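Local coordinates for protein dioxygenase (Pseudomonas brassicacearum, PDB 5V2D) that probably cleaves the central double bond of lignin-derived stilbenes with molecular oxygen at an iron centre, yielding two aldehydes, at residues A[125-130]-A[261-266]; A[134-139]-A[156-161]; A[232-237]-A[250-255]; A[255-260]-A[267-272]. One frame throughout, in Å; residues are numbered along the deposited sequence.

Contact 1: residues A[125-130]-A[261-266]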
loop_
_atom_site.group_PDB
_atom_site.type_symbol
_atom_site.label_atom_id
_atom_site.label_comp_id
_atom_site.label_asym_id
_atom_site.label_seq_id
_atom_site.Cartn_x
_atom_site.Cartn_y
_atom_site.Cartn_z
ATOM N N ASN A 125 8.216 15.485 -7.062
ATOM C CA ASN A 125 8.924 16.738 -7.197
ATOM C C ASN A 125 8.489 17.390 -8.515
ATOM O O ASN A 125 9.133 17.234 -9.591
ATOM C CB ASN A 125 10.449 16.522 -7.080
ATOM C CG ASN A 125 11.218 17.856 -7.143
ATOM O OD1 ASN A 125 10.577 18.896 -7.383
ATOM N ND2 ASN A 125 12.560 17.841 -6.974
ATOM N N ALA A 126 7.413 18.129 -8.397
ATOM C CA ALA A 126 6.837 18.772 -9.606
ATOM C C ALA A 126 7.739 19.879 -10.178
ATOM O O ALA A 126 7.620 20.219 -11.348
ATOM C CB ALA A 126 5.449 19.336 -9.295
ATOM N N PHE A 127 8.697 20.396 -9.409
ATOM C CA PHE A 127 9.668 21.328 -10.013
ATOM C C PHE A 127 10.471 20.713 -11.125
ATOM O O PHE A 127 11.045 21.457 -11.859
ATOM C CB PHE A 127 10.644 21.925 -8.949
ATOM C CG PHE A 127 9.931 22.610 -7.818
ATOM C CD1 PHE A 127 9.286 23.855 -8.053
ATOM C CD2 PHE A 127 9.833 22.025 -6.536
ATOM C CE1 PHE A 127 8.599 24.509 -7.015
ATOM C CE2 PHE A 127 9.115 22.671 -5.527
ATOM C CZ PHE A 127 8.530 23.923 -5.754
ATOM N N THR A 128 10.535 19.382 -11.264
ATOM C CA THR A 128 11.285 18.750 -12.325
ATOM C C THR A 128 10.388 18.291 -13.452
ATOM O O THR A 128 10.871 17.644 -14.383
ATOM C CB THR A 128 12.006 17.517 -11.786
ATOM O OG1 THR A 128 11.048 16.546 -11.282
ATOM C CG2 THR A 128 12.941 17.953 -10.713
ATOM N N ASN A 129 9.076 18.635 -13.417
ATOM C CA ASN A 129 8.210 18.243 -14.515
ATOM C C ASN A 129 8.454 19.083 -15.771
ATOM O O ASN A 129 8.868 20.202 -15.668
ATOM C CB ASN A 129 6.731 18.364 -14.132
ATOM C CG ASN A 129 6.301 17.328 -13.106
ATOM O OD1 ASN A 129 7.021 16.396 -12.830
ATOM N ND2 ASN A 129 5.142 17.523 -12.514
ATOM N N ASP A 130 8.047 18.589 -16.917
ATOM C CA ASP A 130 7.918 19.424 -18.154
ATOM C C ASP A 130 6.826 20.431 -17.888
ATOM O O ASP A 130 5.863 20.188 -17.164
ATOM C CB ASP A 130 7.510 18.474 -19.266
ATOM C CG ASP A 130 7.480 19.110 -20.650
ATOM O OD1 ASP A 130 6.603 19.933 -20.979
ATOM O OD2 ASP A 130 8.281 18.619 -21.464
ATOM N N ARG A 261 15.811 21.670 -1.378
ATOM C CA ARG A 261 16.436 20.538 -2.064
ATOM C C ARG A 261 15.607 20.172 -3.316
ATOM O O ARG A 261 16.148 19.872 -4.371
ATOM C CB ARG A 261 16.564 19.329 -1.123
ATOM C CG ARG A 261 17.007 18.035 -1.802
ATOM C CD ARG A 261 17.155 16.878 -0.810
ATOM N NE ARG A 261 15.859 16.442 -0.253
ATOM C CZ ARG A 261 15.527 16.428 1.032
ATOM N NH1 ARG A 261 16.375 16.798 1.975
ATOM N NH2 ARG A 261 14.274 16.002 1.393
ATOM N N MET A 262 14.281 20.144 -3.159
ATOM C CA MET A 262 13.393 19.837 -4.277
ATOM C C MET A 262 13.476 20.886 -5.410
ATOM O O MET A 262 13.502 20.506 -6.573
ATOM C CB MET A 262 11.922 19.719 -3.814
ATOM C CG MET A 262 11.618 18.531 -2.878
ATOM S SD MET A 262 9.963 18.744 -2.058
ATOM C CE MET A 262 8.942 18.839 -3.536
ATOM N N LYS A 263 13.491 22.168 -5.060
ATOM C CA LYS A 263 13.672 23.235 -6.075
ATOM C C LYS A 263 14.950 23.061 -6.852
ATOM O O LYS A 263 14.984 23.387 -8.005
ATOM C CB LYS A 263 13.644 24.604 -5.473
ATOM C CG LYS A 263 12.226 25.036 -5.254
ATOM C CD LYS A 263 12.152 26.401 -4.527
ATOM C CE LYS A 263 10.745 26.966 -4.574
ATOM N NZ LYS A 263 10.418 27.699 -3.312
ATOM N N ASN A 264 15.966 22.475 -6.229
ATOM C CA ASN A 264 17.230 22.139 -6.899
ATOM C C ASN A 264 17.262 20.801 -7.562
ATOM O O ASN A 264 18.359 20.339 -7.967
ATOM C CB ASN A 264 18.400 22.291 -5.923
ATOM C CG ASN A 264 18.608 23.766 -5.541
ATOM O OD1 ASN A 264 18.699 24.615 -6.419
ATOM N ND2 ASN A 264 18.569 24.082 -4.267
ATOM N N GLY A 265 16.093 20.126 -7.685
ATOM C CA GLY A 265 16.051 18.915 -8.461
ATOM C C GLY A 265 16.209 17.657 -7.658
ATOM O O GLY A 265 16.166 16.554 -8.238
ATOM N N GLY A 266 16.354 17.793 -6.333
ATOM C CA GLY A 266 16.629 16.643 -5.501
ATOM C C GLY A 266 15.343 15.891 -5.031
ATOM O O GLY A 266 14.214 16.226 -5.399
#
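The amide of Asn-125 faces the end of helix 259-263 and spends both N-H groups of ND2 on backbone carbonyls of the helix and of the turn that follows it. With CG anti to the backbone N (chi1 -177°), the amide reaches across to Met-262 O at 2.9 Å from ND2, an acceptor lying close to the amide plane, and ND2 also donates to Gly-266 O at 2.8 Å, an acceptor tilted out of that plane. Neither bond is straight, the one to Gly-266 O being the more bent (138°). The side chain of Met-262 runs past the amide in the opposite direction, with Met-262 CB 3.7 Å from Asn-125 ND2. Met-262 O is also an acceptor of the Schellman motif that ends the helix: Gly-265, with positive phi, is its C-prime residue, Gly-266 N bonds to Arg-261 O, and Gly-265 N shares Met-262 O with the asparagine. Beside this polar grip, the Phe-127 ring lies against Lys-263. Lys-263 CG sits over the middle of one ring face, 3.8 Å from the Phe-127 centroid in a CH-pi contact only 8° off the normal, and Lys-263 CE approaches Phe-127 CZ to 3.9 Å. Farther along the 3-10 turn, Thr-128 CG2 rests 4.0 Å from Gly-265 CA. The hydroxyl of Thr-128 turns back within that turn: OG1 donates to Asn-125 O at 2.6 Å.

Contact 2: residues A[134-139]-A[156-161]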
loop_
_atom_site.group_PDB
_atom_site.type_symbol
_atom_site.label_atom_id
_atom_site.label_comp_id
_atom_site.label_asym_id
_atom_site.label_seq_id
_atom_site.Cartn_x
_atom_site.Cartn_y
_atom_site.Cartn_z
ATOM N N ALA A 134 0.458 18.119 -16.345
ATOM C CA ALA A 134 -0.691 18.598 -15.562
ATOM C C ALA A 134 -0.211 19.189 -14.283
ATOM O O ALA A 134 0.794 18.795 -13.740
ATOM C CB ALA A 134 -1.703 17.496 -15.302
ATOM N N LYS A 135 -0.970 20.130 -13.767
ATOM C CA LYS A 135 -0.695 20.746 -12.471
ATOM C C LYS A 135 -0.835 19.785 -11.335
ATOM O O LYS A 135 -0.097 19.822 -10.377
ATOM C CB LYS A 135 -1.642 21.930 -12.238
ATOM C CG LYS A 135 -1.370 23.098 -13.217
ATOM C CD LYS A 135 0.060 23.638 -13.127
ATOM C CE LYS A 135 0.263 24.967 -13.791
ATOM N NZ LYS A 135 0.764 24.787 -15.176
ATOM N N ASN A 136 -1.824 18.920 -11.414
ATOM C CA ASN A 136 -2.008 17.867 -10.384
ATOM C C ASN A 136 -0.996 16.747 -10.740
ATOM O O ASN A 136 -1.081 16.105 -11.772
ATOM C CB ASN A 136 -3.466 17.343 -10.365
ATOM C CG ASN A 136 -3.693 16.334 -9.240
ATOM O OD1 ASN A 136 -2.745 15.748 -8.688
ATOM N ND2 ASN A 136 -4.955 16.106 -8.929
ATOM N N ASN A 137 -0.038 16.556 -9.879
ATOM C CA ASN A 137 1.060 15.563 -10.074
ATOM C C ASN A 137 0.679 14.111 -9.721
ATOM O O ASN A 137 1.533 13.258 -9.831
ATOM C CB ASN A 137 2.263 15.972 -9.216
ATOM C CG ASN A 137 3.597 15.495 -9.775
ATOM O OD1 ASN A 137 3.792 15.516 -11.025
ATOM N ND2 ASN A 137 4.539 15.073 -8.892
ATOM N N THR A 138 -0.522 13.856 -9.214
ATOM C CA THR A 138 -0.842 12.540 -8.682
ATOM C C THR A 138 -1.022 11.484 -9.754
ATOM O O THR A 138 -1.506 11.757 -10.828
ATOM C CB THR A 138 -2.057 12.541 -7.713
ATOM O OG1 THR A 138 -1.946 11.394 -6.872
ATOM C CG2 THR A 138 -3.358 12.506 -8.436
ATOM N N THR A 139 -0.652 10.259 -9.394
ATOM C CA THR A 139 -0.947 9.058 -10.192
ATOM C C THR A 139 -1.993 8.117 -9.611
ATOM O O THR A 139 -2.314 7.131 -10.239
ATOM C CB THR A 139 0.365 8.216 -10.327
ATOM O OG1 THR A 139 0.895 7.993 -9.005
ATOM C CG2 THR A 139 1.361 8.966 -11.202
ATOM N N GLU A 156 -0.992 9.426 -1.608
ATOM C CA GLU A 156 -0.874 10.303 -0.448
ATOM C C GLU A 156 -0.390 11.717 -0.742
ATOM O O GLU A 156 -0.261 12.526 0.189
ATOM C CB GLU A 156 0.035 9.672 0.619
ATOM C CG GLU A 156 1.535 9.609 0.204
ATOM C CD GLU A 156 2.279 8.536 1.021
ATOM O OE1 GLU A 156 1.806 7.374 1.041
ATOM O OE2 GLU A 156 3.327 8.850 1.649
ATOM N N ASP A 157 -0.137 12.037 -1.996
ATOM C CA ASP A 157 0.272 13.403 -2.422
ATOM C C ASP A 157 -0.897 14.245 -2.877
ATOM O O ASP A 157 -0.705 15.364 -3.277
ATOM C CB ASP A 157 1.329 13.366 -3.529
ATOM C CG ASP A 157 0.854 12.733 -4.809
ATOM O OD1 ASP A 157 -0.240 12.078 -4.822
ATOM O OD2 ASP A 157 1.626 12.856 -5.850
ATOM N N ALA A 158 -2.133 13.712 -2.837
ATOM C CA ALA A 158 -3.268 14.430 -3.378
ATOM C C ALA A 158 -4.575 13.816 -2.891
ATOM O O ALA A 158 -4.560 12.768 -2.218
ATOM C CB ALA A 158 -3.201 14.428 -4.900
ATOM N N LEU A 159 -5.674 14.455 -3.265
ATOM C CA LEU A 159 -6.983 13.888 -3.044
ATOM C C LEU A 159 -7.142 12.673 -3.954
ATOM O O LEU A 159 -6.455 12.548 -4.981
ATOM C CB LEU A 159 -8.042 14.940 -3.426
ATOM C CG LEU A 159 -8.206 16.127 -2.435
ATOM C CD1 LEU A 159 -9.131 17.150 -3.085
ATOM C CD2 LEU A 159 -8.823 15.645 -1.175
ATOM N N PRO A 160 -8.028 11.761 -3.597
ATOM C CA PRO A 160 -8.205 10.543 -4.357
ATOM C C PRO A 160 -9.019 10.771 -5.586
ATOM O O PRO A 160 -9.601 11.848 -5.736
ATOM C CB PRO A 160 -8.970 9.631 -3.381
ATOM C CG PRO A 160 -9.576 10.521 -2.365
ATOM C CD PRO A 160 -8.847 11.798 -2.353
ATOM N N TRP A 161 -9.032 9.773 -6.476
ATOM C CA TRP A 161 -9.767 9.787 -7.714
ATOM C C TRP A 161 -10.866 8.698 -7.638
ATOM O O TRP A 161 -10.627 7.574 -7.191
ATOM C CB TRP A 161 -8.826 9.539 -8.911
ATOM C CG TRP A 161 -8.124 10.776 -9.232
ATOM C CD1 TRP A 161 -7.203 11.414 -8.468
ATOM C CD2 TRP A 161 -8.402 11.639 -10.335
ATOM N NE1 TRP A 161 -6.874 12.606 -9.049
ATOM C CE2 TRP A 161 -7.601 12.775 -10.190
ATOM C CE3 TRP A 161 -9.232 11.547 -11.439
ATOM C CZ2 TRP A 161 -7.601 13.803 -11.134
ATOM C CZ3 TRP A 161 -9.235 12.564 -12.374
ATOM C CH2 TRP A 161 -8.454 13.683 -12.208
HETATM O O HOH W 1 -6.063 14.425 -6.826
HETATM O O HOH W 2 2.607 11.575 -7.921
HETATM O O HOH W 3 3.405 14.762 -6.194
HETATM O O HOH W 4 -4.559 10.595 -5.643
#
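Thr-138 and Asp-157 make the direct polar bond between the two loops: Thr-138 OG1 donates to Asp-157 OD1 at 2.8 Å, meeting the carboxylate on its syn side and 17° out of its plane. The hydroxyl lies anti to the backbone N of Thr-138 (chi1 -157°), which carries it across to the acid. Within 134-139, Asn-136 OD1 accepts from Thr-138 N at 3.0 Å, an Asx turn that ties the amide to the backbone leading into the threonine.

Water mediates the other polar links. Two waters donate to Asp-157 OD2, one bridging to Asn-137 O and the other to Asn-137 ND2, while Asn-137 OD1 is bound by Asn-120. A third water accepts from both Asn-136 ND2 and Trp-161 NE1 and donates to Leu-159 O, and a fourth joins Leu-159 O to Thr-138 OG1.

Van der Waals packing completes the contact. Thr-138 CB rests 3.6 Å from Ala-158 CB, the apolar pair, and Thr-138 CG2 comes within 3.6 Å of Trp-161 NE1. Asn-136 ND2 stands at the edge of the indole, near its plane, with amide and ring turned 50° apart.

The arrangement fastens a long incoming loop to the turn between strands 150-154 and 161-163 of an antiparallel blade; in that turn Glu-156 hydrogen-bonds to the iron ligand His-239, a second-shell acid beside the metal site.

Contact 3: residues A[232-237]-A[250-255]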
loop_
_atom_site.group_PDB
_atom_site.type_symbol
_atom_site.label_atom_id
_atom_site.label_comp_id
_atom_site.label_asym_id
_atom_site.label_seq_id
_atom_site.Cartn_x
_atom_site.Cartn_y
_atom_site.Cartn_z
ATOM N N ALA A 232 3.196 18.491 13.528
ATOM C CA ALA A 232 4.346 17.715 13.918
ATOM C C ALA A 232 5.510 18.673 14.141
ATOM O O ALA A 232 5.480 19.807 13.650
ATOM C CB ALA A 232 4.712 16.760 12.795
ATOM N N PRO A 233 6.579 18.191 14.793
ATOM C CA PRO A 233 7.761 19.032 15.007
ATOM C C PRO A 233 8.579 19.202 13.737
ATOM O O PRO A 233 9.423 20.062 13.706
ATOM C CB PRO A 233 8.532 18.299 16.110
ATOM C CG PRO A 233 8.096 16.858 15.990
ATOM C CD PRO A 233 6.644 16.933 15.580
ATOM N N TYR A 234 8.314 18.445 12.676
ATOM C CA TYR A 234 8.972 18.620 11.404
ATOM C C TYR A 234 8.104 17.839 10.380
ATOM O O TYR A 234 7.269 17.027 10.784
ATOM C CB TYR A 234 10.396 18.062 11.435
ATOM C CG TYR A 234 10.510 16.668 12.045
ATOM C CD1 TYR A 234 10.891 16.506 13.378
ATOM C CD2 TYR A 234 10.289 15.541 11.307
ATOM C CE1 TYR A 234 10.981 15.251 13.969
ATOM C CE2 TYR A 234 10.391 14.254 11.889
ATOM C CZ TYR A 234 10.751 14.095 13.213
ATOM O OH TYR A 234 10.850 12.827 13.795
ATOM N N ALA A 235 8.293 18.096 9.104
ATOM C CA ALA A 235 7.581 17.393 8.031
ATOM C C ALA A 235 8.250 16.063 7.755
ATOM O O ALA A 235 9.420 15.992 7.367
ATOM C CB ALA A 235 7.511 18.227 6.757
ATOM N N ALA A 236 7.472 14.982 7.915
ATOM C CA ALA A 236 7.964 13.663 7.676
ATOM C C ALA A 236 6.921 12.785 7.034
ATOM O O ALA A 236 5.696 13.031 7.195
ATOM C CB ALA A 236 8.402 13.035 8.993
ATOM N N MET A 237 7.395 11.691 6.439
ATOM C CA MET A 237 6.449 10.730 5.787
ATOM C C MET A 237 5.570 10.082 6.855
ATOM O O MET A 237 6.075 9.513 7.840
ATOM C CB MET A 237 7.185 9.642 5.045
ATOM C CG MET A 237 6.224 8.674 4.312
ATOM S SD MET A 237 7.069 7.289 3.487
ATOM C CE MET A 237 7.541 8.187 2.054
ATOM N N PHE A 250 -0.317 8.230 14.525
ATOM C CA PHE A 250 0.408 8.632 13.301
ATOM C C PHE A 250 1.896 8.242 13.492
ATOM O O PHE A 250 2.591 8.836 14.297
ATOM C CB PHE A 250 0.393 10.119 13.156
ATOM C CG PHE A 250 -0.946 10.703 12.838
ATOM C CD1 PHE A 250 -1.954 10.728 13.790
ATOM C CD2 PHE A 250 -1.113 11.450 11.661
ATOM C CE1 PHE A 250 -3.208 11.290 13.513
ATOM C CE2 PHE A 250 -2.362 12.085 11.350
ATOM C CZ PHE A 250 -3.407 11.994 12.295
ATOM N N PRO A 251 2.386 7.290 12.727
ATOM C CA PRO A 251 3.825 6.953 12.786
ATOM C C PRO A 251 4.582 7.848 11.809
ATOM O O PRO A 251 4.438 7.748 10.584
ATOM C CB PRO A 251 3.877 5.461 12.380
ATOM C CG PRO A 251 2.421 5.073 12.187
ATOM C CD PRO A 251 1.635 6.301 11.953
ATOM N N LEU A 252 5.434 8.718 12.314
ATOM C CA LEU A 252 6.293 9.546 11.480
ATOM C C LEU A 252 7.593 8.809 11.220
ATOM O O LEU A 252 8.407 8.601 12.128
ATOM C CB LEU A 252 6.638 10.898 12.162
ATOM C CG LEU A 252 5.576 11.951 11.918
ATOM C CD1 LEU A 252 4.322 11.536 12.649
ATOM C CD2 LEU A 252 6.029 13.292 12.381
ATOM N N ILE A 253 7.763 8.401 9.987
ATOM C CA ILE A 253 8.951 7.714 9.511
ATOM C C ILE A 253 10.086 8.770 9.384
ATOM O O ILE A 253 9.800 9.913 8.979
ATOM C CB ILE A 253 8.641 7.100 8.147
ATOM C CG1 ILE A 253 7.551 6.019 8.296
ATOM C CG2 ILE A 253 9.881 6.486 7.507
ATOM C CD1 ILE A 253 6.882 5.643 6.963
ATOM N N PRO A 254 11.340 8.412 9.743
ATOM C CA PRO A 254 12.423 9.403 9.663
ATOM C C PRO A 254 12.893 9.764 8.242
ATOM O O PRO A 254 14.109 9.819 7.981
ATOM C CB PRO A 254 13.619 8.740 10.423
ATOM C CG PRO A 254 13.099 7.544 11.050
ATOM C CD PRO A 254 11.756 7.184 10.432
ATOM N N LEU A 255 11.952 10.041 7.363
ATOM C CA LEU A 255 12.170 10.517 6.024
ATOM C C LEU A 255 11.637 11.949 6.024
ATOM O O LEU A 255 10.387 12.130 6.103
ATOM C CB LEU A 255 11.335 9.704 5.043
ATOM C CG LEU A 255 11.885 8.363 4.668
ATOM C CD1 LEU A 255 10.878 7.556 3.880
ATOM C CD2 LEU A 255 13.192 8.482 3.872
HETATM O O HOH W 5 10.652 10.482 12.604
#
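Leu-255 O is approached by two groups of the facing segment: Met-237 N donates to it at 3.0 Å, nearly in line with the carbonyl, and Ala-236 CA adds a C-H...O contact at 3.3 Å. A second backbone bond answers in the reverse sense, Ile-253 N to Met-237 O at 2.9 Å, so both the N-H and the C=O of Met-237 are engaged by one segment. Between the two partners lies Pro-254, the centre of an inverse gamma turn that brings Leu-255 round beside Ile-253.

Beside the backbone pairing the Met-237 side chain extends with CG anti to its backbone N (chi1 -177°) and bends at its end. It lies alongside both Ile-253 and Leu-255, all pointing the same way, and its sulfur touches a methyl of each: SD is 3.9 Å from Ile-253 CD1 and 3.8 Å from Leu-255 CD1. Leu-252 packs on the alanines instead: its CD2 methyl is 3.7 Å from Ala-232 CB and somewhat farther from Ala-236 CB.

The phenol of Tyr-234 is joined to the strand through water: its OH donates at 2.6 Å to a water in the ring plane, which in turn donates to Leu-252 O. That carbonyl is also bonded by Gln-302 NE2, which ties it to strand 301-311.

Met-237 precedes the iron ligand His-239 by two residues. The contact thus pins the loop that delivers this histidine against the end of strand 247-252, in keeping with the beta-propeller of carotenoid cleavage oxygenases, whose four histidines hold the iron near the propeller axis, as probably here.

Contact 4: residues A[255-260]-A[267-272]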
loop_
_atom_site.group_PDB
_atom_site.type_symbol
_atom_site.label_atom_id
_atom_site.label_comp_id
_atom_site.label_asym_id
_atom_site.label_seq_id
_atom_site.Cartn_x
_atom_site.Cartn_y
_atom_site.Cartn_z
ATOM N N LEU A 255 11.952 10.041 7.363
ATOM C CA LEU A 255 12.170 10.517 6.024
ATOM C C LEU A 255 11.637 11.949 6.024
ATOM O O LEU A 255 10.387 12.130 6.103
ATOM C CB LEU A 255 11.335 9.704 5.043
ATOM C CG LEU A 255 11.885 8.363 4.668
ATOM C CD1 LEU A 255 10.878 7.556 3.880
ATOM C CD2 LEU A 255 13.192 8.482 3.872
ATOM N N THR A 256 12.519 12.953 5.902
ATOM C CA THR A 256 12.114 14.365 6.026
ATOM C C THR A 256 12.110 15.102 4.729
ATOM O O THR A 256 12.787 14.717 3.780
ATOM C CB THR A 256 13.015 15.146 7.034
ATOM O OG1 THR A 256 14.394 14.999 6.681
ATOM C CG2 THR A 256 12.841 14.552 8.387
ATOM N N VAL A 257 11.358 16.188 4.693
ATOM C CA VAL A 257 11.173 16.929 3.460
ATOM C C VAL A 257 11.947 18.234 3.524
ATOM O O VAL A 257 11.932 18.891 4.524
ATOM C CB VAL A 257 9.716 17.278 3.286
ATOM C CG1 VAL A 257 9.450 17.971 1.958
ATOM C CG2 VAL A 257 8.884 16.029 3.357
ATOM N N ASP A 258 12.577 18.627 2.421
ATOM C CA ASP A 258 13.199 19.954 2.259
ATOM C C ASP A 258 12.839 20.554 0.883
ATOM O O ASP A 258 13.308 20.088 -0.167
ATOM C CB ASP A 258 14.717 19.820 2.400
ATOM C CG ASP A 258 15.427 21.203 2.449
ATOM O OD1 ASP A 258 15.958 21.544 3.474
ATOM O OD2 ASP A 258 15.445 21.968 1.479
ATOM N N VAL A 259 12.028 21.581 0.891
ATOM C CA VAL A 259 11.555 22.187 -0.364
ATOM C C VAL A 259 12.697 22.805 -1.207
ATOM O O VAL A 259 12.668 22.752 -2.467
ATOM C CB VAL A 259 10.498 23.263 -0.135
ATOM C CG1 VAL A 259 9.939 23.744 -1.512
ATOM C CG2 VAL A 259 9.392 22.715 0.725
ATOM N N GLU A 260 13.714 23.333 -0.534
ATOM C CA GLU A 260 14.865 23.892 -1.263
ATOM C C GLU A 260 15.587 22.823 -2.011
ATOM O O GLU A 260 15.926 23.015 -3.175
ATOM C CB GLU A 260 15.822 24.706 -0.307
ATOM C CG GLU A 260 15.212 26.040 0.171
ATOM C CD GLU A 260 14.748 26.951 -1.000
ATOM O OE1 GLU A 260 15.575 27.218 -1.946
ATOM O OE2 GLU A 260 13.560 27.394 -1.010
ATOM N N PRO A 267 15.542 14.808 -4.274
ATOM C CA PRO A 267 14.409 13.996 -3.835
ATOM C C PRO A 267 13.483 14.676 -2.854
ATOM O O PRO A 267 13.897 15.527 -2.065
ATOM C CB PRO A 267 15.081 12.779 -3.195
ATOM C CG PRO A 267 16.550 12.816 -3.646
ATOM C CD PRO A 267 16.831 14.286 -3.720
ATOM N N HIS A 268 12.205 14.280 -2.874
ATOM C CA HIS A 268 11.208 14.837 -1.940
ATOM C C HIS A 268 11.566 14.530 -0.484
ATOM O O HIS A 268 11.458 15.394 0.355
ATOM C CB HIS A 268 9.845 14.293 -2.266
ATOM C CG HIS A 268 8.709 14.896 -1.477
ATOM N ND1 HIS A 268 7.818 15.775 -2.041
ATOM C CD2 HIS A 268 8.289 14.662 -0.213
ATOM C CE1 HIS A 268 6.916 16.093 -1.124
ATOM N NE2 HIS A 268 7.201 15.465 -0.001
ATOM N N PHE A 269 12.013 13.320 -0.215
ATOM C CA PHE A 269 12.373 12.882 1.125
ATOM C C PHE A 269 13.870 12.521 1.220
ATOM O O PHE A 269 14.464 12.085 0.239
ATOM C CB PHE A 269 11.629 11.569 1.477
ATOM C CG PHE A 269 10.139 11.723 1.599
ATOM C CD1 PHE A 269 9.586 12.360 2.690
ATOM C CD2 PHE A 269 9.308 11.240 0.623
ATOM C CE1 PHE A 269 8.201 12.479 2.811
ATOM C CE2 PHE A 269 7.923 11.365 0.716
ATOM C CZ PHE A 269 7.383 12.004 1.812
ATOM N N GLN A 270 14.376 12.595 2.438
ATOM C CA GLN A 270 15.728 12.164 2.770
ATOM C C GLN A 270 15.768 11.438 4.108
ATOM O O GLN A 270 15.299 11.945 5.117
ATOM C CB GLN A 270 16.609 13.440 2.867
ATOM C CG GLN A 270 18.096 13.140 3.035
ATOM C CD GLN A 270 18.921 14.397 3.192
ATOM O OE1 GLN A 270 18.917 15.027 4.249
ATOM N NE2 GLN A 270 19.575 14.763 2.151
ATOM N N TRP A 271 16.370 10.281 4.138
ATOM C CA TRP A 271 16.523 9.520 5.398
ATOM C C TRP A 271 17.450 10.223 6.369
ATOM O O TRP A 271 18.471 10.738 5.947
ATOM C CB TRP A 271 17.080 8.162 5.076
ATOM C CG TRP A 271 17.227 7.269 6.259
ATOM C CD1 TRP A 271 18.386 6.936 6.895
ATOM C CD2 TRP A 271 16.195 6.568 6.893
ATOM N NE1 TRP A 271 18.125 6.097 7.904
ATOM C CE2 TRP A 271 16.783 5.834 7.932
ATOM C CE3 TRP A 271 14.795 6.462 6.667
ATOM C CZ2 TRP A 271 16.040 4.993 8.769
ATOM C CZ3 TRP A 271 14.063 5.625 7.524
ATOM C CH2 TRP A 271 14.684 4.926 8.556
ATOM N N GLN A 272 17.035 10.259 7.631
ATOM C CA GLN A 272 17.769 10.864 8.748
ATOM C C GLN A 272 18.074 9.713 9.707
ATOM O O GLN A 272 17.199 9.203 10.346
ATOM C CB GLN A 272 16.947 11.914 9.426
ATOM C CG GLN A 272 16.393 12.992 8.485
ATOM C CD GLN A 272 17.472 13.682 7.657
ATOM O OE1 GLN A 272 18.444 13.995 8.196
ATOM N NE2 GLN A 272 17.295 13.856 6.362
#
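Val-257 CG1 lies over one face of the His-268 imidazole, 4.2 Å from the His-268 ring centroid and 26° off the normal, a CH-pi contact. The imidazole in turn sends CD2 over the centre of one face of the Phe-269 ring, 3.4 Å above its plane, while Phe-269 CG lies at the imidazole edge. Both imidazole nitrogens are held, NE2 by Glu-204 and ND1 by Arg-124 O. Val-257 CG2 also meets Phe-269 CE1 at 3.7 Å. The indole of Trp-271 takes Leu-255 CD2 at its edge, 3.8 Å from Trp-271 CE3, and its NE1 bonds to Asp-299.

The backbones pair antiparallel. Thr-256 and Gln-270 form the hydrogen-bonded pair, Thr-256 N to Gln-270 O at 3.1 Å and Gln-270 N to Thr-256 O at 3.0 Å. Gln-272 NE2 donates to Gln-270 O from the face opposite to Thr-256 N and also binds Gln-270 OE1 on a lone pair, in the plane of both amides.

Strands 255-257 and 269-271 make a two-stranded ribbon, joined through helix 259-263; from that helix Arg-261 hydrogen-bonds to Thr-256 O, Pro-267 O and His-268 O, and Phe-330 meets Phe-269 edge-to-face.

From the N terminus, residues 125-130 open the longest of the loops, which contact 1 closes only at 261-266. Contacts 2 and 3 both nest inside it, in series. Contact 2 joins 134-139 to 156-161 and folds the loop leading to strand 143-147 back on the blade it enters; contact 3 closes a short loop across strands 242-243 and 247-252. Leu-255 passes from contact 3 to contact 4, which opens inside the loop of contact 1 and closes after it, so the two cross at helix 259-263. Asn-129 ND2 and Asn-137 OD1, 2.8 Å apart, join contacts 1 and 2, and Pro-254 O to Gln-272 N links contacts 3 and 4.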